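Local coordinates for Alr4995 protein (PDB 6LRH), which is a bifunctional cyanobacterial enzyme, an arginine dihydrolase of the guanidine-modifying superfamily that also acts as an ornithine cyclodeaminase, at residues T2-F7 and H51-L56; R289-L294 and Q326-A331. The protein carries 1 engineered substitution. All coordinates share one frame; numbering follows the deposited sequence.

Contact 1: T2-F7 and H51-L56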
loop_
_atom_site.group_PDB
_atom_site.type_symbol
_atom_site.label_atom_id
_atom_site.label_comp_id
_atom_site.label_asym_id
_atom_site.label_seq_id
_atom_site.Cartn_x
_atom_site.Cartn_y
_atom_site.Cartn_z
ATOM N N THR A 2 58.778 11.629 -34.703
ATOM C CA THR A 2 58.767 12.148 -33.345
ATOM C C THR A 2 57.626 13.142 -33.227
ATOM O O THR A 2 57.080 13.345 -32.145
ATOM C CB THR A 2 60.126 12.807 -32.956
ATOM O OG1 THR A 2 61.164 11.821 -32.983
ATOM C CG2 THR A 2 60.079 13.408 -31.556
ATOM N N SER A 3 57.242 13.744 -34.345
ATOM C CA SER A 3 56.076 14.617 -34.348
ATOM C C SER A 3 55.051 14.165 -35.389
ATOM O O SER A 3 54.085 14.873 -35.663
ATOM C CB SER A 3 56.485 16.067 -34.598
ATOM O OG SER A 3 56.806 16.281 -35.959
ATOM N N ARG A 4 55.266 12.980 -35.958
ATOM C CA ARG A 4 54.350 12.418 -36.950
ATOM C C ARG A 4 53.443 11.396 -36.300
ATOM O O ARG A 4 53.916 10.504 -35.622
ATOM C CB ARG A 4 55.116 11.778 -38.107
ATOM C CG ARG A 4 55.834 12.762 -39.010
ATOM C CD ARG A 4 57.122 12.154 -39.514
ATOM N NE ARG A 4 56.886 10.785 -39.941
ATOM C CZ ARG A 4 57.625 9.755 -39.574
ATOM N NH1 ARG A 4 58.661 9.938 -38.785
ATOM N NH2 ARG A 4 57.326 8.550 -40.007
ATOM N N ILE A 5 52.143 11.524 -36.524
ATOM C CA ILE A 5 51.162 10.728 -35.809
ATOM C C ILE A 5 50.549 9.660 -36.685
ATOM O O ILE A 5 50.151 9.920 -37.794
ATOM C CB ILE A 5 50.077 11.626 -35.237
ATOM C CG1 ILE A 5 50.728 12.620 -34.277
ATOM C CG2 ILE A 5 49.045 10.803 -34.528
ATOM C CD1 ILE A 5 49.927 13.812 -33.965
ATOM N N ARG A 6 50.485 8.444 -36.176
ATOM C CA ARG A 6 50.095 7.304 -36.988
ATOM C C ARG A 6 49.005 6.480 -36.298
ATOM O O ARG A 6 49.097 6.182 -35.117
ATOM C CB ARG A 6 51.325 6.436 -37.285
ATOM C CG ARG A 6 51.027 5.106 -37.930
ATOM C CD ARG A 6 52.224 4.178 -37.880
ATOM N NE ARG A 6 53.435 4.834 -38.343
ATOM C CZ ARG A 6 53.917 4.725 -39.572
ATOM N NH1 ARG A 6 53.297 3.978 -40.468
ATOM N NH2 ARG A 6 55.021 5.367 -39.898
ATOM N N PHE A 7 47.976 6.127 -37.055
ATOM C CA PHE A 7 46.868 5.341 -36.550
ATOM C C PHE A 7 46.782 3.995 -37.246
ATOM O O PHE A 7 47.142 3.864 -38.396
ATOM C CB PHE A 7 45.545 6.084 -36.732
ATOM C CG PHE A 7 45.399 7.290 -35.863
ATOM C CD1 PHE A 7 45.696 8.547 -36.346
ATOM C CD2 PHE A 7 44.955 7.171 -34.571
ATOM C CE1 PHE A 7 45.554 9.653 -35.546
ATOM C CE2 PHE A 7 44.818 8.263 -33.774
ATOM C CZ PHE A 7 45.116 9.503 -34.255
ATOM N N HIS A 51 45.308 14.593 -41.649
ATOM C CA HIS A 51 45.921 15.097 -40.426
ATOM C C HIS A 51 46.918 14.102 -39.847
ATOM O O HIS A 51 47.660 14.404 -38.914
ATOM C CB HIS A 51 44.846 15.427 -39.396
ATOM C CG HIS A 51 43.886 16.484 -39.841
ATOM N ND1 HIS A 51 42.593 16.202 -40.223
ATOM C CD2 HIS A 51 44.030 17.822 -39.970
ATOM C CE1 HIS A 51 41.986 17.320 -40.575
ATOM N NE2 HIS A 51 42.838 18.318 -40.428
ATOM N N ALA A 52 46.958 12.912 -40.419
ATOM C CA ALA A 52 47.803 11.885 -39.854
ATOM C C ALA A 52 48.086 10.762 -40.821
ATOM O O ALA A 52 47.620 10.751 -41.940
ATOM C CB ALA A 52 47.166 11.339 -38.575
ATOM N N ILE A 53 48.882 9.821 -40.359
ATOM C CA ILE A 53 49.199 8.615 -41.092
ATOM C C ILE A 53 48.166 7.562 -40.750
ATOM O O ILE A 53 47.663 7.540 -39.644
ATOM C CB ILE A 53 50.599 8.109 -40.726
ATOM C CG1 ILE A 53 51.592 9.266 -40.684
ATOM C CG2 ILE A 53 51.052 7.021 -41.660
ATOM C CD1 ILE A 53 52.908 8.883 -40.094
ATOM N N VAL A 54 47.827 6.690 -41.682
ATOM C CA VAL A 54 46.940 5.606 -41.345
ATOM C C VAL A 54 47.404 4.314 -41.934
ATOM O O VAL A 54 47.326 4.126 -43.126
ATOM C CB VAL A 54 45.515 5.856 -41.832
ATOM C CG1 VAL A 54 44.616 4.715 -41.414
ATOM C CG2 VAL A 54 44.994 7.160 -41.303
ATOM N N ASP A 55 47.870 3.415 -41.084
ATOM C CA ASP A 55 48.161 2.036 -41.462
ATOM C C ASP A 55 46.914 1.165 -41.383
ATOM O O ASP A 55 45.972 1.493 -40.674
ATOM C CB ASP A 55 49.243 1.454 -40.554
ATOM C CG ASP A 55 50.626 1.869 -40.958
ATOM O OD1 ASP A 55 50.775 2.409 -42.066
ATOM O OD2 ASP A 55 51.571 1.640 -40.179
ATOM N N LEU A 56 46.929 0.039 -42.085
ATOM C CA LEU A 56 45.784 -0.857 -42.131
ATOM C C LEU A 56 46.127 -2.307 -41.824
ATOM O O LEU A 56 47.123 -2.806 -42.287
ATOM C CB LEU A 56 45.134 -0.792 -43.501
ATOM C CG LEU A 56 44.477 0.515 -43.900
ATOM C CD1 LEU A 56 43.733 0.310 -45.192
ATOM C CD2 LEU A 56 43.545 1.006 -42.819
#

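Contact 2: R289-L294 and Q326-A331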
loop_
_atom_site.group_PDB
_atom_site.type_symbol
_atom_site.label_atom_id
_atom_site.label_comp_id
_atom_site.label_asym_id
_atom_site.label_seq_id
_atom_site.Cartn_x
_atom_site.Cartn_y
_atom_site.Cartn_z
ATOM N N ARG A 289 40.705 -15.428 3.989
ATOM C CA ARG A 289 40.243 -16.796 4.067
ATOM C C ARG A 289 38.846 -16.802 4.643
ATOM O O ARG A 289 38.543 -16.026 5.533
ATOM C CB ARG A 289 41.178 -17.636 4.919
ATOM C CG ARG A 289 40.717 -19.061 5.088
ATOM C CD ARG A 289 41.384 -19.716 6.289
ATOM N NE ARG A 289 40.800 -21.019 6.581
ATOM C CZ ARG A 289 41.102 -22.128 5.918
ATOM N NH1 ARG A 289 41.984 -22.088 4.924
ATOM N NH2 ARG A 289 40.519 -23.273 6.246
ATOM N N ILE A 290 37.989 -17.671 4.131
ATOM C CA ILE A 290 36.624 -17.736 4.614
ATOM C C ILE A 290 36.142 -19.185 4.690
ATOM O O ILE A 290 36.412 -19.982 3.810
ATOM C CB ILE A 290 35.705 -16.894 3.720
ATOM C CG1 ILE A 290 34.309 -16.803 4.314
ATOM C CG2 ILE A 290 35.655 -17.433 2.299
ATOM C CD1 ILE A 290 33.361 -16.061 3.425
ATOM N N GLU A 291 35.451 -19.538 5.763
ATOM C CA GLU A 291 35.059 -20.925 5.964
ATOM C C GLU A 291 33.656 -21.054 6.551
ATOM O O GLU A 291 33.215 -20.227 7.344
ATOM C CB GLU A 291 36.080 -21.640 6.856
ATOM C CG GLU A 291 35.820 -23.131 6.996
ATOM C CD GLU A 291 36.965 -23.897 7.646
ATOM O OE1 GLU A 291 37.795 -23.270 8.344
ATOM O OE2 GLU A 291 37.036 -25.133 7.439
ATOM N N GLY A 292 32.958 -22.103 6.135
ATOM C CA GLY A 292 31.611 -22.366 6.584
ATOM C C GLY A 292 30.921 -23.260 5.583
ATOM O O GLY A 292 31.555 -24.089 4.936
ATOM N N HIS A 293 29.613 -23.092 5.448
ATOM C CA HIS A 293 28.891 -23.792 4.406
ATOM C C HIS A 293 28.683 -22.839 3.241
ATOM O O HIS A 293 27.620 -22.279 3.052
ATOM C CB HIS A 293 27.585 -24.359 4.957
ATOM C CG HIS A 293 27.799 -25.494 5.914
ATOM N ND1 HIS A 293 27.706 -25.346 7.281
ATOM C CD2 HIS A 293 28.152 -26.784 5.699
ATOM C CE1 HIS A 293 27.976 -26.499 7.867
ATOM N NE2 HIS A 293 28.250 -27.388 6.930
ATOM N N LEU A 294 29.745 -22.672 2.467
ATOM C CA LEU A 294 29.833 -21.652 1.433
ATOM C C LEU A 294 28.882 -21.886 0.266
ATOM O O LEU A 294 28.168 -20.983 -0.164
ATOM C CB LEU A 294 31.277 -21.577 0.928
ATOM C CG LEU A 294 32.309 -21.458 2.057
ATOM C CD1 LEU A 294 33.716 -21.566 1.534
ATOM C CD2 LEU A 294 32.127 -20.162 2.831
ATOM N N GLN A 326 29.001 -33.611 5.484
ATOM C CA GLN A 326 28.395 -32.477 6.169
ATOM C C GLN A 326 29.436 -31.495 6.658
ATOM O O GLN A 326 29.185 -30.739 7.586
ATOM C CB GLN A 326 27.553 -32.933 7.366
ATOM C CG GLN A 326 26.326 -33.758 7.029
ATOM C CD GLN A 326 26.647 -35.222 6.826
ATOM O OE1 GLN A 326 27.800 -35.642 6.943
ATOM N NE2 GLN A 326 25.627 -36.008 6.518
ATOM N N SER A 327 30.609 -31.503 6.051
ATOM C CA SER A 327 31.678 -30.664 6.555
ATOM C C SER A 327 31.638 -29.235 6.021
ATOM O O SER A 327 30.855 -28.900 5.138
ATOM C CB SER A 327 33.024 -31.297 6.238
ATOM O OG SER A 327 33.437 -32.123 7.307
ATOM N N THR A 328 32.489 -28.393 6.585
ATOM C CA THR A 328 32.592 -27.018 6.149
ATOM C C THR A 328 33.567 -26.917 4.999
ATOM O O THR A 328 34.543 -27.650 4.948
ATOM C CB THR A 328 33.055 -26.091 7.279
ATOM O OG1 THR A 328 34.214 -26.647 7.909
ATOM C CG2 THR A 328 31.947 -25.896 8.300
ATOM N N SER A 329 33.290 -25.997 4.081
ATOM C CA SER A 329 34.156 -25.738 2.947
ATOM C C SER A 329 35.072 -24.568 3.268
ATOM O O SER A 329 34.784 -23.769 4.148
ATOM C CB SER A 329 33.330 -25.436 1.703
ATOM O OG SER A 329 32.146 -26.215 1.665
ATOM N N ALA A 330 36.177 -24.461 2.552
ATOM C CA ALA A 330 37.112 -23.382 2.803
ATOM C C ALA A 330 37.593 -22.787 1.500
ATOM O O ALA A 330 37.962 -23.509 0.575
ATOM C CB ALA A 330 38.278 -23.872 3.615
ATOM N N ALA A 331 37.599 -21.461 1.433
ATOM C CA ALA A 331 38.126 -20.770 0.268
ATOM C C ALA A 331 39.168 -19.736 0.653
ATOM O O ALA A 331 39.165 -19.213 1.760
ATOM C CB ALA A 331 37.012 -20.121 -0.500
#

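Contact 1: T2-F7 and H51-L56
I53 pairs with R6, and V54 with F7, in a parallel strand pairing where strand 53-56 lines the edge of a small mixed sheet whose middle strand is 6-9. The helix 34-48 lies between the two strands in sequence, so the chain makes a beta-alpha-beta crossover; strand 53-56 falls in the sequence region related to dimethylarginine dimethylhydrolases of the GME clan. I53 N bonds to I5 O (2.9 Å), F7 N to I53 O, and D55 N closes the ladder on F7 O. I53, the residue most buried by the pairing, shares one face of the sheet with R6. Its CD1 lies 4.0 Å from R6 CB, while its CG2 sits over one face of the guanidinium, towards the rim. On the opposite face of the sheet, the F7 ring turns its edge to A52, F7 CE1 meeting A52 CB at 3.8 Å; L48 of helix 34-48 also touches the F7 side chain. The R6 side chain leaves with CG anti to the backbone N (chi1 171°) and bends at chi3, which brings NH1 round to D55. A leucine in place of R6 would probably leave the D55 carboxylate without this cationic mate and uncover I53 CG2. In the salt bridge R6 NH1 meets D55 OD2 at 2.9 Å from above the carboxylate plane, the guanidinium and carboxylate planes standing 48° apart.

Contact 2: R289-L294 and Q326-A331
G292 and S329 bond to each other through both their backbone N and O atoms, and I290 and A331 do the same two residues along, in an antiparallel ladder near the end of strand 280-292 and the start of strand 329-337. Between these hydrogen-bonded pairs lies the non-hydrogen-bonded pair E291 and A330. E291 is extended, CG anti to the backbone N (chi1 -174°), and its chain carries E291 OE2 to T328 OG1, 3.2 Å away. The hydroxyl donates from above the carboxylate plane, and the two side chains cross at about a right angle. T328 holds OG1 between its backbone N and carbonyl carbon (chi1 49°), which leaves CG2 to lie over one face of the H293 ring, a CH-pi contact 4.3 Å from the centroid. H293 NE2 is 3.5 Å from Q326 O, at the edge of the ring. R289, also extended, passes NH2 within 3.5 Å of A330 CB and makes a weak salt bridge to E291 OE1. On the face opposite E291, L294 CD1 packs 4.1 Å from A331 CB, which also meets I290 CG2; F319 and L299 continue this apolar layer. The Q326 amide turns to the second subunit, where NE2 bonds to D114 O of that subunit. The E291 carboxylate thus has a hydroxyl donor at OE2 and, more weakly, the R289 guanidinium at OE1, an arrangement likely to favour its charged form.

Contact 1 closes in the chain before contact 2 opens, and the two stay well apart, their centres 56 Å from each other and their nearest atoms about 44 Å. They belong to different sheets: contact 1 to the small mixed sheet of strands 53-56, 6-9 and 267-268, contact 2 to the larger mixed sheet that includes strands 280-292, 313-320 and 329-337. The substrate arginine is bound on the side of contact 1, about 12 Å from the F7 side chain, within a pocket drawn from residues between 21 and 264. Contact 2 lies in the LOR/SDH conserved region and, through Q326, reaches a second subunit, whereas no other chain of the assembly touches 2-7 or 51-56.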